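Local coordinates for flagellar biosynthesis protein FlhA (Bacillus subtilis, PDB 3MIX), which takes part in the export of flagellar proteins, its cytosolic domain probably providing the adaptor for delivery of late building blocks to the type III secretion system, at residues A[104-115]-A[177-188]. Sequence-based numbering, arbitrary orientation.
Sequences YRLKIKGNEVAK and HITEKIKQHAHE
Tyr104 OH meets His177 ND1 in a short hydrogen bond of 2.5 Å; either atom could be the donor. The two rings meet rim to rim, with their planes 73° apart. With CG trans to the backbone N (chi1 -160°), the imidazole of His177 extends so that ND1 faces Tyr104 OH and NE2 lies 3.6 Å from Ala114 CB.

One turn on, Lys181 NZ donates to Val113 O at 2.9 Å. Its bent chain runs past Ala114 CB, with CG 3.7 Å from that methyl. A classic beta bulge, in which Val113 and Ala114 both face Leu106, turns both side chains toward the helix. With an alanine in place of Lys181, Val113 O is likely to lose its ammonium partner and the methyl of Ala114 the chain that packs on it.

Val113 CG1 sits over one face of the His185 ring, a CH-pi contact 3.7 Å from the centroid. His185 ND1 donates to Glu188 OE2 at 2.9 Å, nearly straight at 170°. The N-H lies near the ring plane but comes from above the carboxylate plane. Together the two contacts probably limit the rotation of the ring. A water joins Ile108 O and Asn111 ND2, at the ends of the type I' turn.

Alongside these bonds, Leu106 CD2 packs on Lys181 CB. Ile108 CD1 reaches His185 CB at 3.8 Å and also packs near Ile182. Ile182 touches Leu80 of helix 69-84 as well.

Helix 170-189 thus runs along the edge hairpin of a four-stranded mixed sheet, nearly parallel to strand 104-108. Apolar packing and directional bonds lie side by side and would together set its position along the strands.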
# COMPACT_ATOMS: atom_id res chain seq x y z
N TYR A 104 15.69 8.11 -14.66
CA TYR A 104 14.37 8.51 -14.23
C TYR A 104 14.24 8.42 -12.72
O TYR A 104 14.97 7.68 -12.06
CB TYR A 104 13.26 7.70 -14.93
CG TYR A 104 13.19 6.25 -14.51
CD1 TYR A 104 12.49 5.87 -13.36
CD2 TYR A 104 13.82 5.25 -15.27
CE1 TYR A 104 12.41 4.53 -12.98
CE2 TYR A 104 13.75 3.92 -14.89
CZ TYR A 104 13.04 3.57 -13.74
OH TYR A 104 12.96 2.25 -13.35
N ARG A 105 13.27 9.16 -12.20
CA ARG A 105 13.01 9.25 -10.77
C ARG A 105 11.50 9.33 -10.51
O ARG A 105 10.78 10.01 -11.24
CB ARG A 105 13.70 10.50 -10.25
CG ARG A 105 13.91 10.55 -8.77
CD ARG A 105 14.63 11.85 -8.42
NE ARG A 105 14.36 12.26 -7.04
CZ ARG A 105 14.37 13.53 -6.62
NH1 ARG A 105 14.60 14.52 -7.48
NH2 ARG A 105 14.12 13.80 -5.34
N LEU A 106 11.01 8.62 -9.49
CA LEU A 106 9.60 8.68 -9.10
C LEU A 106 9.43 9.20 -7.68
O LEU A 106 10.09 8.75 -6.75
CB LEU A 106 8.92 7.31 -9.22
CG LEU A 106 7.39 7.31 -9.01
CD1 LEU A 106 6.63 7.87 -10.23
CD2 LEU A 106 6.89 5.93 -8.67
N LYS A 107 8.54 10.17 -7.53
CA LYS A 107 8.23 10.73 -6.23
C LYS A 107 6.77 10.54 -5.92
O LYS A 107 5.93 10.61 -6.81
CB LYS A 107 8.59 12.22 -6.17
CG LYS A 107 10.03 12.52 -6.61
CD LYS A 107 10.32 14.02 -6.76
CE LYS A 107 10.48 14.71 -5.39
NZ LYS A 107 11.37 15.92 -5.44
N ILE A 108 6.47 10.26 -4.66
CA ILE A 108 5.10 10.14 -4.20
C ILE A 108 4.90 11.04 -2.99
O ILE A 108 5.56 10.88 -1.98
CB ILE A 108 4.70 8.66 -3.92
CG1 ILE A 108 4.49 7.91 -5.25
CG2 ILE A 108 3.44 8.58 -3.01
CD1 ILE A 108 4.36 6.42 -5.12
N LYS A 109 4.01 12.01 -3.12
CA LYS A 109 3.66 12.88 -2.01
C LYS A 109 4.92 13.62 -1.53
O LYS A 109 5.13 13.82 -0.33
CB LYS A 109 3.04 12.03 -0.88
CG LYS A 109 1.67 12.47 -0.40
CD LYS A 109 0.57 12.27 -1.44
CE LYS A 109 -0.77 12.83 -0.91
NZ LYS A 109 -1.98 12.55 -1.79
N GLY A 110 5.78 14.00 -2.47
CA GLY A 110 6.98 14.78 -2.16
C GLY A 110 8.25 13.99 -1.93
O GLY A 110 9.31 14.57 -1.91
N ASN A 111 8.15 12.67 -1.76
CA ASN A 111 9.35 11.86 -1.47
C ASN A 111 9.77 10.98 -2.63
O ASN A 111 8.94 10.34 -3.27
CB ASN A 111 9.13 10.95 -0.26
CG ASN A 111 8.56 11.68 0.93
OD1 ASN A 111 9.17 12.61 1.46
ND2 ASN A 111 7.38 11.25 1.38
N GLU A 112 11.07 10.91 -2.88
CA GLU A 112 11.60 9.98 -3.87
C GLU A 112 11.38 8.56 -3.37
O GLU A 112 11.77 8.22 -2.26
CB GLU A 112 13.09 10.23 -4.12
CG GLU A 112 13.72 9.19 -5.03
CD GLU A 112 15.15 9.53 -5.42
OE1 GLU A 112 15.58 10.68 -5.18
OE2 GLU A 112 15.85 8.65 -5.96
N VAL A 113 10.76 7.72 -4.20
CA VAL A 113 10.50 6.34 -3.82
C VAL A 113 11.19 5.38 -4.76
O VAL A 113 11.27 4.19 -4.50
CB VAL A 113 8.96 6.01 -3.77
CG1 VAL A 113 8.29 6.81 -2.66
CG2 VAL A 113 8.27 6.25 -5.13
N ALA A 114 11.68 5.90 -5.88
CA ALA A 114 12.34 5.08 -6.86
C ALA A 114 13.19 5.91 -7.79
O ALA A 114 12.85 7.05 -8.11
CB ALA A 114 11.32 4.28 -7.67
N LYS A 115 14.30 5.34 -8.22
CA LYS A 115 15.06 5.88 -9.34
C LYS A 115 15.60 4.75 -10.18
O LYS A 115 15.71 3.61 -9.71
CB LYS A 115 16.15 6.86 -8.89
CG LYS A 115 17.23 6.30 -7.97
CD LYS A 115 18.18 7.42 -7.54
CE LYS A 115 19.04 7.02 -6.36
NZ LYS A 115 19.50 8.20 -5.58
N HIS A 177 8.03 -1.00 -12.83
CA HIS A 177 8.65 -0.26 -11.73
C HIS A 177 7.73 0.80 -11.07
O HIS A 177 7.65 0.91 -9.84
CB HIS A 177 9.98 0.35 -12.16
CG HIS A 177 10.87 0.70 -11.01
ND1 HIS A 177 11.94 1.55 -11.14
CD2 HIS A 177 10.82 0.34 -9.71
CE1 HIS A 177 12.53 1.68 -9.96
NE2 HIS A 177 11.87 0.96 -9.08
N ILE A 178 7.03 1.57 -11.90
CA ILE A 178 6.08 2.56 -11.40
C ILE A 178 4.92 1.88 -10.69
O ILE A 178 4.58 2.28 -9.57
CB ILE A 178 5.57 3.48 -12.53
CG1 ILE A 178 6.68 4.42 -12.99
CG2 ILE A 178 4.35 4.30 -12.05
CD1 ILE A 178 6.40 5.05 -14.34
N THR A 179 4.34 0.86 -11.33
CA THR A 179 3.20 0.14 -10.74
C THR A 179 3.51 -0.55 -9.41
O THR A 179 2.71 -0.49 -8.48
CB THR A 179 2.33 -0.75 -11.75
OG1 THR A 179 2.24 -2.12 -11.30
CG2 THR A 179 2.81 -0.73 -13.12
N GLU A 180 4.67 -1.18 -9.34
CA GLU A 180 5.13 -1.79 -8.09
C GLU A 180 5.37 -0.74 -7.01
O GLU A 180 5.09 -0.99 -5.85
CB GLU A 180 6.41 -2.61 -8.31
CG GLU A 180 6.23 -3.87 -9.18
CD GLU A 180 5.13 -4.82 -8.70
OE1 GLU A 180 5.07 -5.13 -7.49
OE2 GLU A 180 4.34 -5.30 -9.56
N LYS A 181 5.90 0.42 -7.39
CA LYS A 181 6.15 1.46 -6.38
C LYS A 181 4.88 2.10 -5.88
O LYS A 181 4.78 2.40 -4.70
CB LYS A 181 7.14 2.52 -6.86
CG LYS A 181 8.46 2.44 -6.11
CD LYS A 181 9.27 1.24 -6.50
CE LYS A 181 9.83 0.51 -5.27
NZ LYS A 181 10.41 1.42 -4.24
N ILE A 182 3.93 2.31 -6.78
CA ILE A 182 2.62 2.82 -6.39
C ILE A 182 1.92 1.84 -5.45
O ILE A 182 1.28 2.26 -4.47
CB ILE A 182 1.77 3.17 -7.62
CG1 ILE A 182 2.37 4.40 -8.31
CG2 ILE A 182 0.35 3.48 -7.22
CD1 ILE A 182 1.72 4.74 -9.64
N LYS A 183 2.08 0.55 -5.73
CA LYS A 183 1.50 -0.50 -4.89
C LYS A 183 2.10 -0.47 -3.49
O LYS A 183 1.38 -0.58 -2.51
CB LYS A 183 1.67 -1.89 -5.52
CG LYS A 183 0.63 -2.17 -6.61
CD LYS A 183 1.00 -3.37 -7.45
CE LYS A 183 0.99 -4.64 -6.63
NZ LYS A 183 1.33 -5.83 -7.47
N GLN A 184 3.41 -0.25 -3.41
CA GLN A 184 4.07 -0.20 -2.12
C GLN A 184 3.63 1.03 -1.31
O GLN A 184 3.73 1.02 -0.08
CB GLN A 184 5.60 -0.22 -2.32
CG GLN A 184 6.43 -0.18 -1.02
CD GLN A 184 7.94 -0.08 -1.25
OE1 GLN A 184 8.70 0.29 -0.35
NE2 GLN A 184 8.39 -0.40 -2.47
N HIS A 185 3.18 2.08 -2.01
CA HIS A 185 2.85 3.35 -1.37
C HIS A 185 1.39 3.75 -1.52
O HIS A 185 1.04 4.89 -1.23
CB HIS A 185 3.78 4.47 -1.89
CG HIS A 185 5.23 4.26 -1.53
ND1 HIS A 185 5.75 4.61 -0.30
CD2 HIS A 185 6.25 3.70 -2.23
CE1 HIS A 185 7.03 4.28 -0.26
NE2 HIS A 185 7.36 3.73 -1.41
N ALA A 186 0.53 2.81 -1.96
CA ALA A 186 -0.90 3.09 -2.24
C ALA A 186 -1.60 3.74 -1.08
O ALA A 186 -2.49 4.58 -1.27
CB ALA A 186 -1.66 1.78 -2.65
N HIS A 187 -1.21 3.35 0.12
CA HIS A 187 -1.86 3.84 1.32
C HIS A 187 -1.56 5.32 1.52
O HIS A 187 -2.33 6.01 2.19
CB HIS A 187 -1.41 3.02 2.53
CG HIS A 187 0.06 3.13 2.83
ND1 HIS A 187 1.01 2.36 2.19
CD2 HIS A 187 0.73 3.88 3.72
CE1 HIS A 187 2.20 2.64 2.67
NE2 HIS A 187 2.06 3.58 3.59
N GLU A 188 -0.45 5.81 0.95
CA GLU A 188 -0.11 7.22 0.97
C GLU A 188 -0.91 8.02 -0.04
O GLU A 188 -0.93 9.23 0.04
CB GLU A 188 1.39 7.43 0.66
CG GLU A 188 2.32 7.10 1.83
CD GLU A 188 3.76 7.04 1.38
OE1 GLU A 188 4.16 7.91 0.58
OE2 GLU A 188 4.49 6.11 1.80
O HOH W 1 6.18 9.14 -0.02